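Local coordinates for flavodoxin (Streptococcus pneumoniae, PDB 5LJI), which binds flavin mononucleotide and probably serves as a low-potential electron donor to redox enzymes, at residues 4-9 with 33-38; 49-54 with 82-87; 62-67 with 99-104. All coordinates share one frame; numbering follows the deposited sequence.

Contact 1 of 3, residues 4-9 with 33-38. With CA (calcium ion), chain D.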
ATOM      1  N   ALA A   4      -1.533   8.143  -9.099  1.00 33.56           N
ATOM      2  CA  ALA A   4      -1.510   7.120  -8.040  1.00 32.55           C
ATOM      3  C   ALA A   4      -1.410   7.818  -6.686  1.00 31.01           C
ATOM      4  O   ALA A   4      -0.661   8.775  -6.533  1.00 35.05           O
ATOM      5  CB  ALA A   4      -0.360   6.165  -8.221  1.00 31.02           C
ATOM      6  N   LYS A   5      -2.251   7.379  -5.755  1.00 31.04           N
ATOM      7  CA  LYS A   5      -2.173   7.785  -4.366  1.00 29.35           C
ATOM      8  C   LYS A   5      -1.693   6.608  -3.518  1.00 27.63           C
ATOM      9  O   LYS A   5      -2.169   5.497  -3.666  1.00 26.34           O
ATOM     10  CB  LYS A   5      -3.546   8.287  -3.912  1.00 30.42           C
ATOM     11  CG  LYS A   5      -3.848   9.673  -4.523  1.00 32.59           C
ATOM     12  CD  LYS A   5      -5.317  10.073  -4.323  1.00 37.03           C
ATOM     13  CE  LYS A   5      -5.551  11.536  -4.688  1.00 39.22           C
ATOM     14  NZ  LYS A   5      -5.203  12.347  -3.478  1.00 40.28           N
ATOM     15  N   ILE A   6      -0.690   6.898  -2.711  1.00 24.93           N
ATOM     16  CA  ILE A   6      -0.067   6.023  -1.806  1.00 25.62           C
ATOM     17  C   ILE A   6      -0.253   6.609  -0.418  1.00 24.48           C
ATOM     18  O   ILE A   6       0.128   7.745  -0.134  1.00 24.77           O
ATOM     19  CB  ILE A   6       1.453   5.912  -2.061  1.00 27.51           C
ATOM     20  CG1 ILE A   6       1.697   5.361  -3.485  1.00 28.09           C
ATOM     21  CG2 ILE A   6       2.143   5.083  -0.979  1.00 28.16           C
ATOM     22  CD1 ILE A   6       3.112   5.458  -3.955  1.00 26.81           C
ATOM     23  N   VAL A   7      -0.795   5.780   0.451  1.00 23.67           N
ATOM     24  CA  VAL A   7      -0.957   6.068   1.851  1.00 23.20           C
ATOM     25  C   VAL A   7      -0.201   5.071   2.731  1.00 23.12           C
ATOM     26  O   VAL A   7      -0.365   3.868   2.588  1.00 24.88           O
ATOM     27  CB  VAL A   7      -2.481   6.092   2.208  1.00 23.35           C
ATOM     28  CG1 VAL A   7      -2.635   6.385   3.695  1.00 24.23           C
ATOM     29  CG2 VAL A   7      -3.258   7.144   1.399  1.00 22.97           C
ATOM     30  N   PHE A   8       0.652   5.565   3.642  1.00 24.27           N
ATOM     31  CA  PHE A   8       1.511   4.737   4.459  1.00 23.91           C
ATOM     32  C   PHE A   8       1.396   5.007   6.000  1.00 26.04           C
ATOM     33  O   PHE A   8       1.055   6.100   6.435  1.00 26.17           O
ATOM     34  CB  PHE A   8       2.956   4.874   4.018  1.00 24.73           C
ATOM     35  CG  PHE A   8       3.635   6.142   4.480  1.00 25.33           C
ATOM     36  CD1 PHE A   8       3.505   7.332   3.744  1.00 26.68           C
ATOM     37  CD2 PHE A   8       4.356   6.183   5.687  1.00 28.36           C
ATOM     38  CE1 PHE A   8       4.056   8.529   4.213  1.00 27.08           C
ATOM     39  CE2 PHE A   8       4.969   7.380   6.146  1.00 29.22           C
ATOM     40  CZ  PHE A   8       4.811   8.559   5.397  1.00 28.00           C
ATOM     41  N   ALA A   9       1.708   3.988   6.791  1.00 24.96           N
ATOM     42  CA  ALA A   9       1.951   4.128   8.230  1.00 26.87           C
ATOM     43  C   ALA A   9       3.329   3.556   8.476  1.00 27.98           C
ATOM     44  O   ALA A   9       3.712   2.590   7.822  1.00 27.80           O
ATOM     45  CB  ALA A   9       0.932   3.361   9.019  1.00 24.89           C
ATOM     46  N   VAL A  33       2.157  11.163  -8.764  1.00 35.03           N
ATOM     47  CA  VAL A  33       1.961  10.446  -7.543  1.00 34.56           C
ATOM     48  C   VAL A  33       1.907  11.365  -6.314  1.00 35.03           C
ATOM     49  O   VAL A  33       2.684  12.318  -6.191  1.00 35.84           O
ATOM     50  CB  VAL A  33       2.902   9.171  -7.410  1.00 35.84           C
ATOM     51  CG1 VAL A  33       3.987   9.096  -8.437  1.00 37.45           C
ATOM     52  CG2 VAL A  33       3.416   8.935  -5.998  1.00 37.05           C
ATOM     53  N   ASP A  34       0.974  11.055  -5.425  1.00 31.57           N
ATOM     54  CA  ASP A  34       0.846  11.683  -4.093  1.00 32.96           C
ATOM     55  C   ASP A  34       1.162  10.589  -3.019  1.00 30.60           C
ATOM     56  O   ASP A  34       0.706   9.453  -3.140  1.00 30.25           O
ATOM     57  CB  ASP A  34      -0.600  12.258  -3.863  1.00 33.73           C
ATOM     58  CG  ASP A  34      -0.674  13.363  -2.677  1.00 36.81           C
ATOM     59  OD1 ASP A  34       0.445  13.939  -2.343  1.00 32.45           O
ATOM     60  OD2 ASP A  34      -1.867  13.640  -2.092  1.00 32.68           O
ATOM     61  N   VAL A  35       1.992  10.956  -2.046  1.00 28.71           N
ATOM     62  CA  VAL A  35       2.371  10.129  -0.914  1.00 28.53           C
ATOM     63  C   VAL A  35       1.977  10.849   0.394  1.00 29.35           C
ATOM     64  O   VAL A  35       2.442  11.931   0.662  1.00 30.77           O
ATOM     65  CB  VAL A  35       3.888   9.913  -0.829  1.00 27.01           C
ATOM     66  CG1 VAL A  35       4.220   9.052   0.379  1.00 26.74           C
ATOM     67  CG2 VAL A  35       4.465   9.335  -2.123  1.00 26.96           C
ATOM     68  N   ASP A  36       1.208  10.181   1.237  1.00 30.20           N
ATOM     69  CA  ASP A  36       0.740  10.739   2.516  1.00 32.31           C
ATOM     70  C   ASP A  36       0.793   9.732   3.641  1.00 32.69           C
ATOM     71  O   ASP A  36       0.527   8.521   3.463  1.00 31.29           O
ATOM     72  CB  ASP A  36      -0.717  11.263   2.391  1.00 30.93           C
ATOM     73  CG  ASP A  36      -0.824  12.487   1.480  1.00 31.50           C
ATOM     74  OD1 ASP A  36      -0.546  13.622   1.950  1.00 30.71           O
ATOM     75  OD2 ASP A  36      -1.202  12.331   0.280  1.00 33.22           O
ATOM     76  N   GLU A  37       1.106  10.258   4.807  1.00 35.25           N
ATOM     77  CA  GLU A  37       0.977   9.552   6.074  1.00 37.22           C
ATOM     78  C   GLU A  37      -0.546   9.354   6.361  1.00 36.46           C
ATOM     79  O   GLU A  37      -1.309  10.283   6.141  1.00 31.46           O
ATOM     80  CB  GLU A  37       1.699  10.394   7.116  1.00 43.89           C
ATOM     81  CG  GLU A  37       1.100  10.321   8.518  1.00 56.59           C
ATOM     82  CD  GLU A  37       1.312   8.970   9.146  1.00 58.90           C
ATOM     83  OE1 GLU A  37       2.323   8.363   8.726  1.00 70.09           O
ATOM     84  OE2 GLU A  37       0.526   8.549  10.049  1.00 57.45           O
ATOM     85  N   CYS A  38      -0.972   8.147   6.795  1.00 36.57           N
ATOM     86  CA  CYS A  38      -2.392   7.794   6.962  1.00 40.63           C
ATOM     87  C   CYS A  38      -3.217   8.720   7.866  1.00 43.77           C
ATOM     88  O   CYS A  38      -4.432   8.763   7.744  1.00 43.60           O
ATOM     89  CB  CYS A  38      -2.576   6.344   7.476  1.00 43.90           C
ATOM     90  SG  CYS A  38      -1.820   5.956   9.092  1.00 47.50           S
TER
HETATM   91 CA    CA D 202      -0.887  14.687  -0.345  1.00 34.34          CA
HETATM   92  O   HOH W   1      -1.798   9.936  -0.953  1.00 21.91           O
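In the first beta-alpha-beta unit of the flavodoxin fold, A4 to F8 lie alongside V33 to E37 as neighbouring parallel strands, joined by the right-handed crossover through helix 14-28. The strand axes approach to 4.8 Å, with 14° between their directions. Five backbone hydrogen bonds form the ladder: D34 N to A4 O, I6 N to D34 O, D36 N to I6 O, F8 N to D36 O and, just past the strand end, C38 N to F8 O. On the face carrying A4, I6, F8, V33, V35 and E37, the tip of I6 (CD1) lies 4.0 Å from V33 CG2, and A23 of helix 14-28 covers this patch. The F8 ring folds back over the neighbouring strand, because CG sits between the backbone N and the carbonyl carbon (chi1 77°). One ring face then receives E37 CA in a CH-pi contact, 4.1 Å from the ring centroid, while V35 CG1 comes obliquely to F8 CD1 at 3.8 Å. The E37 carboxylate stands almost perpendicular to that ring. On the other face, V7 CG1 packs against C38, and D34 and D36, two residues apart on the edge strand, both turn their carboxylates to a calcium ion. Each chelates it with both oxygens; D34 OD2 is 2.3 Å from the metal. D34 OD2 and D36 OD2 come close because both bind the ion, whose charge probably offsets their repulsion. K5 NZ, 3.8 Å from D34 OD2, may add further positive charge nearby. A water links this site to the ladder, hydrogen-bonded to I6 O at 3.0 Å and to D36 OD2 at 2.8 Å.

Contact 2 of 3, residues 49-54 with 82-87; sequences ADIAIV and GKIYGV
Residues I51 to V54 and I84 to V87 pair as parallel strands whose axes approach to 4.6 Å at an angle of 16°, stitched by I84 N to D50 O, A52 N to I84 O, G86 N to A52 O and V54 N to G86 O. The bond from A52 N is short and straight, 2.8 Å to I84 O, whereas that from G86 N to A52 O is longer at 3.2 Å and more bent. Just before the strands begin, K83 closes the gap with its side chain: a bend at chi2 (-56°) swings the chain across to the carbonyl of A49, where NZ donates to A49 O over 3.0 Å, tilted out of the carbonyl plane. The same ammonium also bonds to L47 O, so two backbone oxygens hold the end of this lysine. Among the isoleucines, I51 CG1 lies against the branched base of I84, 3.9 Å from its CB, and the two chains slant across each other. I53 faces G86, which brings no side chain of its own, and its CG2 rests 3.6 Å from G86 O. On the reverse face Y85 touches its partner strand by CB, 3.5 Å from A52 O; CG, set between the backbone N and the carbonyl carbon (chi1 82°), carries the ring away from that strand, where it stacks with F109 and its OH bonds to D106. V87 CG1 sits 3.6 Å from V54 O. This pair forms part of the beta-alpha-beta unit with helix 69-75. Strand 3-8 flanks it through A4 and I6, which pack on I51 and I53; strand 115-124 borders I84 and Y85, and helix 100-111 covers V54, Y85 and V87.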
ATOM      1  N   ALA A  49      -8.239   9.256  -7.537  1.00 51.33           N
ATOM      2  CA  ALA A  49      -7.012   8.697  -8.123  1.00 46.58           C
ATOM      3  C   ALA A  49      -7.366   7.586  -9.071  1.00 42.59           C
ATOM      4  O   ALA A  49      -8.454   7.072  -9.017  1.00 41.73           O
ATOM      5  CB  ALA A  49      -6.100   8.160  -7.027  1.00 44.93           C
ATOM      6  N   ASP A  50      -6.433   7.200  -9.934  1.00 43.38           N
ATOM      7  CA  ASP A  50      -6.641   6.021 -10.812  1.00 43.12           C
ATOM      8  C   ASP A  50      -6.086   4.748 -10.160  1.00 40.82           C
ATOM      9  O   ASP A  50      -6.528   3.626 -10.463  1.00 40.64           O
ATOM     10  CB  ASP A  50      -5.986   6.234 -12.186  1.00 44.09           C
ATOM     11  CG  ASP A  50      -6.424   7.581 -12.888  1.00 47.80           C
ATOM     12  OD1 ASP A  50      -7.518   7.650 -13.492  1.00 47.79           O
ATOM     13  OD2 ASP A  50      -5.666   8.565 -12.840  1.00 45.30           O
ATOM     14  N   ILE A  51      -5.105   4.930  -9.272  1.00 38.08           N
ATOM     15  CA  ILE A  51      -4.428   3.830  -8.576  1.00 36.13           C
ATOM     16  C   ILE A  51      -4.390   4.211  -7.096  1.00 33.35           C
ATOM     17  O   ILE A  51      -4.004   5.349  -6.744  1.00 33.21           O
ATOM     18  CB  ILE A  51      -2.959   3.646  -9.074  1.00 36.96           C
ATOM     19  CG1 ILE A  51      -2.909   2.913 -10.404  1.00 38.50           C
ATOM     20  CG2 ILE A  51      -2.139   2.848  -8.073  1.00 37.22           C
ATOM     21  CD1 ILE A  51      -1.675   3.215 -11.253  1.00 39.29           C
ATOM     22  N   ALA A  52      -4.788   3.267  -6.244  1.00 31.89           N
ATOM     23  CA  ALA A  52      -4.769   3.440  -4.815  1.00 29.21           C
ATOM     24  C   ALA A  52      -3.828   2.404  -4.232  1.00 27.92           C
ATOM     25  O   ALA A  52      -3.980   1.201  -4.443  1.00 27.40           O
ATOM     26  CB  ALA A  52      -6.175   3.247  -4.235  1.00 28.44           C
ATOM     27  N   ILE A  53      -2.900   2.853  -3.416  1.00 28.43           N
ATOM     28  CA  ILE A  53      -1.919   1.953  -2.852  1.00 26.86           C
ATOM     29  C   ILE A  53      -1.854   2.170  -1.378  1.00 25.50           C
ATOM     30  O   ILE A  53      -1.836   3.315  -0.944  1.00 25.11           O
ATOM     31  CB  ILE A  53      -0.544   2.156  -3.458  1.00 26.62           C
ATOM     32  CG1 ILE A  53      -0.516   1.613  -4.875  1.00 28.48           C
ATOM     33  CG2 ILE A  53       0.513   1.377  -2.653  1.00 28.12           C
ATOM     34  CD1 ILE A  53       0.589   2.232  -5.734  1.00 28.52           C
ATOM     35  N   VAL A  54      -1.824   1.078  -0.610  1.00 25.09           N
ATOM     36  CA  VAL A  54      -1.530   1.154   0.860  1.00 25.74           C
ATOM     37  C   VAL A  54      -0.223   0.496   1.223  1.00 23.94           C
ATOM     38  O   VAL A  54       0.087  -0.556   0.754  1.00 24.68           O
ATOM     39  CB  VAL A  54      -2.645   0.535   1.706  1.00 26.67           C
ATOM     40  CG1 VAL A  54      -2.169   0.309   3.124  1.00 26.48           C
ATOM     41  CG2 VAL A  54      -3.850   1.442   1.682  1.00 27.53           C
ATOM     42  N   GLY A  82     -13.689   0.459 -10.890  1.00 46.43           N
ATOM     43  CA  GLY A  82     -12.904   1.271 -11.839  1.00 46.92           C
ATOM     44  C   GLY A  82     -11.525   1.780 -11.385  1.00 46.37           C
ATOM     45  O   GLY A  82     -10.787   2.319 -12.188  1.00 44.45           O
ATOM     46  N   LYS A  83     -11.185   1.674 -10.096  1.00 45.55           N
ATOM     47  CA  LYS A  83      -9.810   1.952  -9.649  1.00 41.31           C
ATOM     48  C   LYS A  83      -9.015   0.653  -9.632  1.00 40.69           C
ATOM     49  O   LYS A  83      -9.606  -0.422  -9.522  1.00 38.92           O
ATOM     50  CB  LYS A  83      -9.748   2.537  -8.224  1.00 39.08           C
ATOM     51  CG  LYS A  83     -10.752   3.617  -7.888  1.00 40.15           C
ATOM     52  CD  LYS A  83     -10.701   4.787  -8.822  1.00 43.12           C
ATOM     53  CE  LYS A  83     -11.622   5.889  -8.306  1.00 44.01           C
ATOM     54  NZ  LYS A  83     -11.450   7.127  -9.093  1.00 43.79           N
ATOM     55  N   ILE A  84      -7.680   0.820  -9.636  1.00 39.06           N
ATOM     56  CA  ILE A  84      -6.662  -0.212  -9.508  1.00 38.01           C
ATOM     57  C   ILE A  84      -5.990  -0.048  -8.126  1.00 36.15           C
ATOM     58  O   ILE A  84      -5.731   1.074  -7.702  1.00 33.85           O
ATOM     59  CB  ILE A  84      -5.573   0.021 -10.581  1.00 40.80           C
ATOM     60  CG1 ILE A  84      -6.179  -0.058 -11.996  1.00 44.51           C
ATOM     61  CG2 ILE A  84      -4.370  -0.922 -10.435  1.00 40.99           C
ATOM     62  CD1 ILE A  84      -7.025  -1.289 -12.263  1.00 44.92           C
ATOM     63  N   TYR A  85      -5.744  -1.152  -7.421  1.00 33.92           N
ATOM     64  CA  TYR A  85      -5.145  -1.108  -6.090  1.00 31.11           C
ATOM     65  C   TYR A  85      -3.972  -2.047  -6.020  1.00 31.41           C
ATOM     66  O   TYR A  85      -3.889  -2.979  -6.813  1.00 31.21           O
ATOM     67  CB  TYR A  85      -6.168  -1.425  -5.005  1.00 32.00           C
ATOM     68  CG  TYR A  85      -6.453  -2.902  -4.757  1.00 33.32           C
ATOM     69  CD1 TYR A  85      -5.633  -3.633  -3.887  1.00 33.29           C
ATOM     70  CD2 TYR A  85      -7.517  -3.580  -5.392  1.00 36.29           C
ATOM     71  CE1 TYR A  85      -5.842  -4.955  -3.653  1.00 33.05           C
ATOM     72  CE2 TYR A  85      -7.771  -4.944  -5.114  1.00 34.75           C
ATOM     73  CZ  TYR A  85      -6.914  -5.601  -4.249  1.00 33.93           C
ATOM     74  OH  TYR A  85      -7.019  -6.907  -3.931  1.00 36.90           O
ATOM     75  N   GLY A  86      -3.067  -1.778  -5.077  1.00 28.76           N
ATOM     76  CA  GLY A  86      -1.992  -2.672  -4.719  1.00 27.48           C
ATOM     77  C   GLY A  86      -1.649  -2.383  -3.287  1.00 28.12           C
ATOM     78  O   GLY A  86      -1.951  -1.280  -2.784  1.00 25.66           O
ATOM     79  N   VAL A  87      -1.074  -3.382  -2.619  1.00 27.34           N
ATOM     80  CA  VAL A  87      -0.732  -3.331  -1.189  1.00 26.04           C
ATOM     81  C   VAL A  87       0.692  -3.816  -1.001  1.00 27.08           C
ATOM     82  O   VAL A  87       1.101  -4.829  -1.593  1.00 25.65           O
ATOM     83  CB  VAL A  87      -1.713  -4.145  -0.285  1.00 25.27           C
ATOM     84  CG1 VAL A  87      -1.533  -3.789   1.179  1.00 24.67           C
ATOM     85  CG2 VAL A  87      -3.174  -3.875  -0.626  1.00 23.55           C
TER

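Contact 3 of 3, residues 62-67 with 99-104. With FMN (flavin mononucleotide), chain C.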
ATOM      1  N   GLY A  62      -3.581  -7.765  16.806  1.00 27.99           N
ATOM      2  CA  GLY A  62      -4.561  -6.911  16.058  1.00 28.28           C
ATOM      3  C   GLY A  62      -4.099  -6.556  14.624  1.00 26.45           C
ATOM      4  O   GLY A  62      -4.888  -6.123  13.781  1.00 27.02           O
ATOM      5  N   GLU A  63      -2.816  -6.743  14.352  1.00 25.63           N
ATOM      6  CA  GLU A  63      -2.260  -6.582  13.022  1.00 27.98           C
ATOM      7  C   GLU A  63      -2.130  -5.152  12.466  1.00 27.31           C
ATOM      8  O   GLU A  63      -1.050  -4.721  12.079  1.00 29.10           O
ATOM      9  CB  GLU A  63      -3.042  -7.440  12.040  1.00 27.35           C
ATOM     10  CG  GLU A  63      -2.909  -8.913  12.401  1.00 29.06           C
ATOM     11  CD  GLU A  63      -4.141  -9.713  11.948  1.00 30.50           C
ATOM     12  OE1 GLU A  63      -4.818  -9.319  10.977  1.00 31.33           O
ATOM     13  OE2 GLU A  63      -4.402 -10.748  12.546  1.00 30.63           O
ATOM     14  N   LEU A  64      -3.241  -4.441  12.405  1.00 29.43           N
ATOM     15  CA  LEU A  64      -3.225  -3.041  11.932  1.00 31.02           C
ATOM     16  C   LEU A  64      -2.478  -2.132  12.907  1.00 30.15           C
ATOM     17  O   LEU A  64      -2.724  -2.180  14.083  1.00 28.76           O
ATOM     18  CB  LEU A  64      -4.631  -2.513  11.825  1.00 32.95           C
ATOM     19  CG  LEU A  64      -5.259  -2.526  10.467  1.00 34.92           C
ATOM     20  CD1 LEU A  64      -5.196  -3.884   9.819  1.00 37.91           C
ATOM     21  CD2 LEU A  64      -6.709  -2.102  10.662  1.00 39.89           C
ATOM     22  N   PRO A  65      -1.584  -1.282  12.402  1.00 31.94           N
ATOM     23  CA  PRO A  65      -1.116  -0.228  13.280  1.00 33.12           C
ATOM     24  C   PRO A  65      -2.301   0.644  13.826  1.00 33.02           C
ATOM     25  O   PRO A  65      -3.207   0.997  13.076  1.00 29.69           O
ATOM     26  CB  PRO A  65      -0.211   0.588  12.359  1.00 32.07           C
ATOM     27  CG  PRO A  65       0.212  -0.384  11.273  1.00 32.55           C
ATOM     28  CD  PRO A  65      -1.053  -1.140  11.034  1.00 30.31           C
ATOM     29  N   ASP A  66      -2.260   0.980  15.110  1.00 36.75           N
ATOM     30  CA  ASP A  66      -3.217   1.896  15.806  1.00 40.08           C
ATOM     31  C   ASP A  66      -3.628   3.083  14.956  1.00 39.84           C
ATOM     32  O   ASP A  66      -4.835   3.353  14.738  1.00 38.59           O
ATOM     33  CB  ASP A  66      -2.515   2.408  17.103  1.00 47.85           C
ATOM     34  CG  ASP A  66      -3.458   3.113  18.103  1.00 58.44           C
ATOM     35  OD1 ASP A  66      -4.674   3.264  17.824  1.00 69.39           O
ATOM     36  OD2 ASP A  66      -2.957   3.521  19.203  1.00 67.62           O
ATOM     37  N   GLU A  67      -2.614   3.784  14.451  1.00 38.87           N
ATOM     38  CA  GLU A  67      -2.807   4.972  13.638  1.00 41.29           C
ATOM     39  C   GLU A  67      -3.492   4.708  12.270  1.00 41.32           C
ATOM     40  O   GLU A  67      -3.887   5.666  11.626  1.00 41.86           O
ATOM     41  CB  GLU A  67      -1.478   5.718  13.435  1.00 41.82           C
ATOM     42  CG  GLU A  67      -0.491   5.069  12.467  1.00 41.19           C
ATOM     43  CD  GLU A  67       0.475   4.107  13.159  1.00 41.75           C
ATOM     44  OE1 GLU A  67       0.130   3.512  14.217  1.00 42.93           O
ATOM     45  OE2 GLU A  67       1.570   3.907  12.626  1.00 40.64           O
ATOM     46  N   CYS A  99       3.524  -9.959   7.812  1.00 33.78           N
ATOM     47  CA  CYS A  99       2.873  -8.928   6.980  1.00 30.66           C
ATOM     48  C   CYS A  99       1.383  -9.168   6.850  1.00 31.88           C
ATOM     49  O   CYS A  99       0.756  -8.809   5.870  1.00 31.83           O
ATOM     50  CB  CYS A  99       3.560  -8.837   5.637  1.00 30.65           C
ATOM     51  SG  CYS A  99       5.085  -7.920   5.794  1.00 31.52           S
ATOM     52  N   LYS A 100       0.785  -9.748   7.866  1.00 32.96           N
ATOM     53  CA  LYS A 100      -0.690  -9.796   7.920  1.00 35.20           C
ATOM     54  C   LYS A 100      -1.503  -8.577   7.591  1.00 33.17           C
ATOM     55  O   LYS A 100      -2.594  -8.695   6.995  1.00 32.65           O
ATOM     56  CB  LYS A 100      -1.105 -10.103   9.323  1.00 38.09           C
ATOM     57  CG  LYS A 100      -1.392 -11.526   9.518  1.00 41.99           C
ATOM     58  CD  LYS A 100      -2.778 -11.872   9.070  1.00 39.60           C
ATOM     59  CE  LYS A 100      -3.223 -13.000   9.982  1.00 40.28           C
ATOM     60  NZ  LYS A 100      -4.682 -12.908  10.308  1.00 37.79           N
ATOM     61  N   ALA A 101      -1.065  -7.404   8.031  1.00 31.37           N
ATOM     62  CA  ALA A 101      -1.861  -6.171   7.734  1.00 30.65           C
ATOM     63  C   ALA A 101      -1.960  -5.992   6.233  1.00 28.62           C
ATOM     64  O   ALA A 101      -2.952  -5.462   5.732  1.00 26.72           O
ATOM     65  CB  ALA A 101      -1.360  -4.897   8.446  1.00 29.21           C
ATOM     66  N   VAL A 102      -0.952  -6.459   5.503  1.00 29.56           N
ATOM     67  CA  VAL A 102      -1.020  -6.446   4.023  1.00 28.54           C
ATOM     68  C   VAL A 102      -2.225  -7.277   3.494  1.00 30.10           C
ATOM     69  O   VAL A 102      -3.009  -6.801   2.677  1.00 26.44           O
ATOM     70  CB  VAL A 102       0.300  -6.944   3.377  1.00 28.20           C
ATOM     71  CG1 VAL A 102       0.082  -7.181   1.889  1.00 29.36           C
ATOM     72  CG2 VAL A 102       1.430  -5.924   3.586  1.00 29.25           C
ATOM     73  N   ASP A 103      -2.340  -8.529   3.938  1.00 32.61           N
ATOM     74  CA  ASP A 103      -3.511  -9.349   3.616  1.00 33.61           C
ATOM     75  C   ASP A 103      -4.838  -8.726   4.079  1.00 32.92           C
ATOM     76  O   ASP A 103      -5.874  -8.813   3.389  1.00 33.52           O
ATOM     77  CB  ASP A 103      -3.403 -10.714   4.298  1.00 37.05           C
ATOM     78  CG  ASP A 103      -2.242 -11.534   3.801  1.00 40.45           C
ATOM     79  OD1 ASP A 103      -1.648 -11.289   2.721  1.00 39.73           O
ATOM     80  OD2 ASP A 103      -1.894 -12.453   4.542  1.00 45.80           O
ATOM     81  N   ASP A 104      -4.839  -8.104   5.243  1.00 31.46           N
ATOM     82  CA  ASP A 104      -6.047  -7.437   5.688  1.00 28.86           C
ATOM     83  C   ASP A 104      -6.440  -6.341   4.718  1.00 27.91           C
ATOM     84  O   ASP A 104      -7.612  -6.242   4.313  1.00 27.21           O
ATOM     85  CB  ASP A 104      -5.890  -6.861   7.085  1.00 29.41           C
ATOM     86  CG  ASP A 104      -5.560  -7.921   8.115  1.00 31.80           C
ATOM     87  OD1 ASP A 104      -5.933  -9.074   7.897  1.00 35.31           O
ATOM     88  OD2 ASP A 104      -4.930  -7.626   9.160  1.00 30.79           O
TER
HETATM   89  N1  FMN C 201       5.633  -8.146  11.949  1.00 26.65           N
HETATM   90  C2  FMN C 201       4.822  -9.016  11.357  1.00 28.94           C
HETATM   91  O2  FMN C 201       5.023  -9.395  10.166  1.00 25.46           O
HETATM   92  N3  FMN C 201       3.798  -9.522  12.051  1.00 31.75           N
HETATM   93  C4  FMN C 201       3.523  -9.241  13.342  1.00 33.32           C
HETATM   94  O4  FMN C 201       2.606  -9.807  13.976  1.00 37.26           O
HETATM   95  C4A FMN C 201       4.357  -8.283  14.040  1.00 32.38           C
HETATM   96  N5  FMN C 201       4.157  -7.932  15.317  1.00 30.77           N
HETATM   97  C5A FMN C 201       4.989  -7.057  15.882  1.00 36.18           C
HETATM   98  C6  FMN C 201       4.787  -6.682  17.179  1.00 39.02           C
HETATM   99  C7  FMN C 201       5.642  -5.752  17.768  1.00 44.74           C
HETATM  100  C7M FMN C 201       5.445  -5.349  19.206  1.00 42.66           C
HETATM  101  C8  FMN C 201       6.766  -5.161  17.001  1.00 43.77           C
HETATM  102  C8M FMN C 201       7.715  -4.158  17.629  1.00 47.64           C
HETATM  103  C9  FMN C 201       6.976  -5.541  15.699  1.00 40.52           C
HETATM  104  C9A FMN C 201       6.109  -6.442  15.101  1.00 36.06           C
HETATM  105  N10 FMN C 201       6.294  -6.802  13.800  1.00 28.75           N
HETATM  106  C10 FMN C 201       5.454  -7.746  13.224  1.00 30.99           C
HETATM  107  C1' FMN C 201       7.389  -6.292  12.960  1.00 31.26           C
HETATM  108  C2' FMN C 201       7.185  -4.835  12.473  1.00 29.05           C
HETATM  109  O2' FMN C 201       6.002  -4.711  11.670  1.00 29.14           O
HETATM  110  C3' FMN C 201       8.470  -4.469  11.720  1.00 30.91           C
HETATM  111  O3' FMN C 201       9.347  -4.114  12.803  1.00 28.12           O
HETATM  112  C4' FMN C 201       8.318  -3.317  10.727  1.00 28.21           C
HETATM  113  O4' FMN C 201       9.553  -3.212  10.061  1.00 29.37           O
HETATM  114  C5' FMN C 201       7.939  -1.998  11.366  1.00 29.61           C
HETATM  115  O5' FMN C 201       7.608  -1.017  10.353  1.00 30.29           O
HETATM  116  P   FMN C 201       8.038   0.522  10.464  1.00 28.46           P
HETATM  117  O1P FMN C 201       9.558   0.523  10.523  1.00 31.20           O
HETATM  118  O2P FMN C 201       7.428   1.165  11.695  1.00 26.08           O
HETATM  119  O3P FMN C 201       7.546   1.138   9.098  1.00 23.93           O
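Two acids meet unusually closely here: E63 OE1 lies 2.5 Å from D104 OD2, a separation at which one of the carboxyl groups probably holds a proton. The two planes are nearly coplanar, 27° apart, although the side chains themselves cross at about a right angle. E63 extends beyond CG, reaching from the loop to the first turn of helix 100-111, and its other oxygen takes a salt bridge from K100, NZ to OE2 at 3.1 Å. The lysine comes from above the carboxylate plane: bends at chi2, chi3 and chi4 curl its chain over E63, with K100 CB 3.8 Å from E63 CG. This nearby positive charge would ease the crowding of acid groups. D104 has a further, weak and long ion pair with R107. Next to these charged groups, A101 CB rests 3.7 Å from E63 O, and L64 CD1 reaches A101 CB at 4.2 Å and the flank of D104. At the head of the helix C99 holds the N-cap position; its backbone N donates to the flavin O2 over 2.8 Å, nearly straight at 170°, while C99 O accepts from V102 N. The contact thus joins the loop after strand 51-57 to the N-terminal turn of helix 100-111, at the C-terminal end of the parallel strands, where flavodoxins bind the isoalloxazine ring of FMN.

In the fold
Contacts 1 and 2 are two pairings of one parallel sheet, ordered 32-37, 3-8, 51-57, 84-91, 115-124, with their centres 11 Å apart. The pairing of strands 3-8 and 51-57 lies between them, and K5 belongs to it: its O lies 2.8 Å from I53 N, a probable hydrogen bond. Contact 3 lies beyond the strand ends, its centre 16 Å from that of contact 1 and 18 Å from that of contact 2. It touches contact 1 where C38 SG meets E67 O at 3.3 Å, and contact 2 where V87 CG1 packs on V102 O at 3.7 Å. FMN is hydrogen-bonded to the backbone of C99 in contact 3, about 7 Å from the F8 side chain and about 11 Å from that of V54.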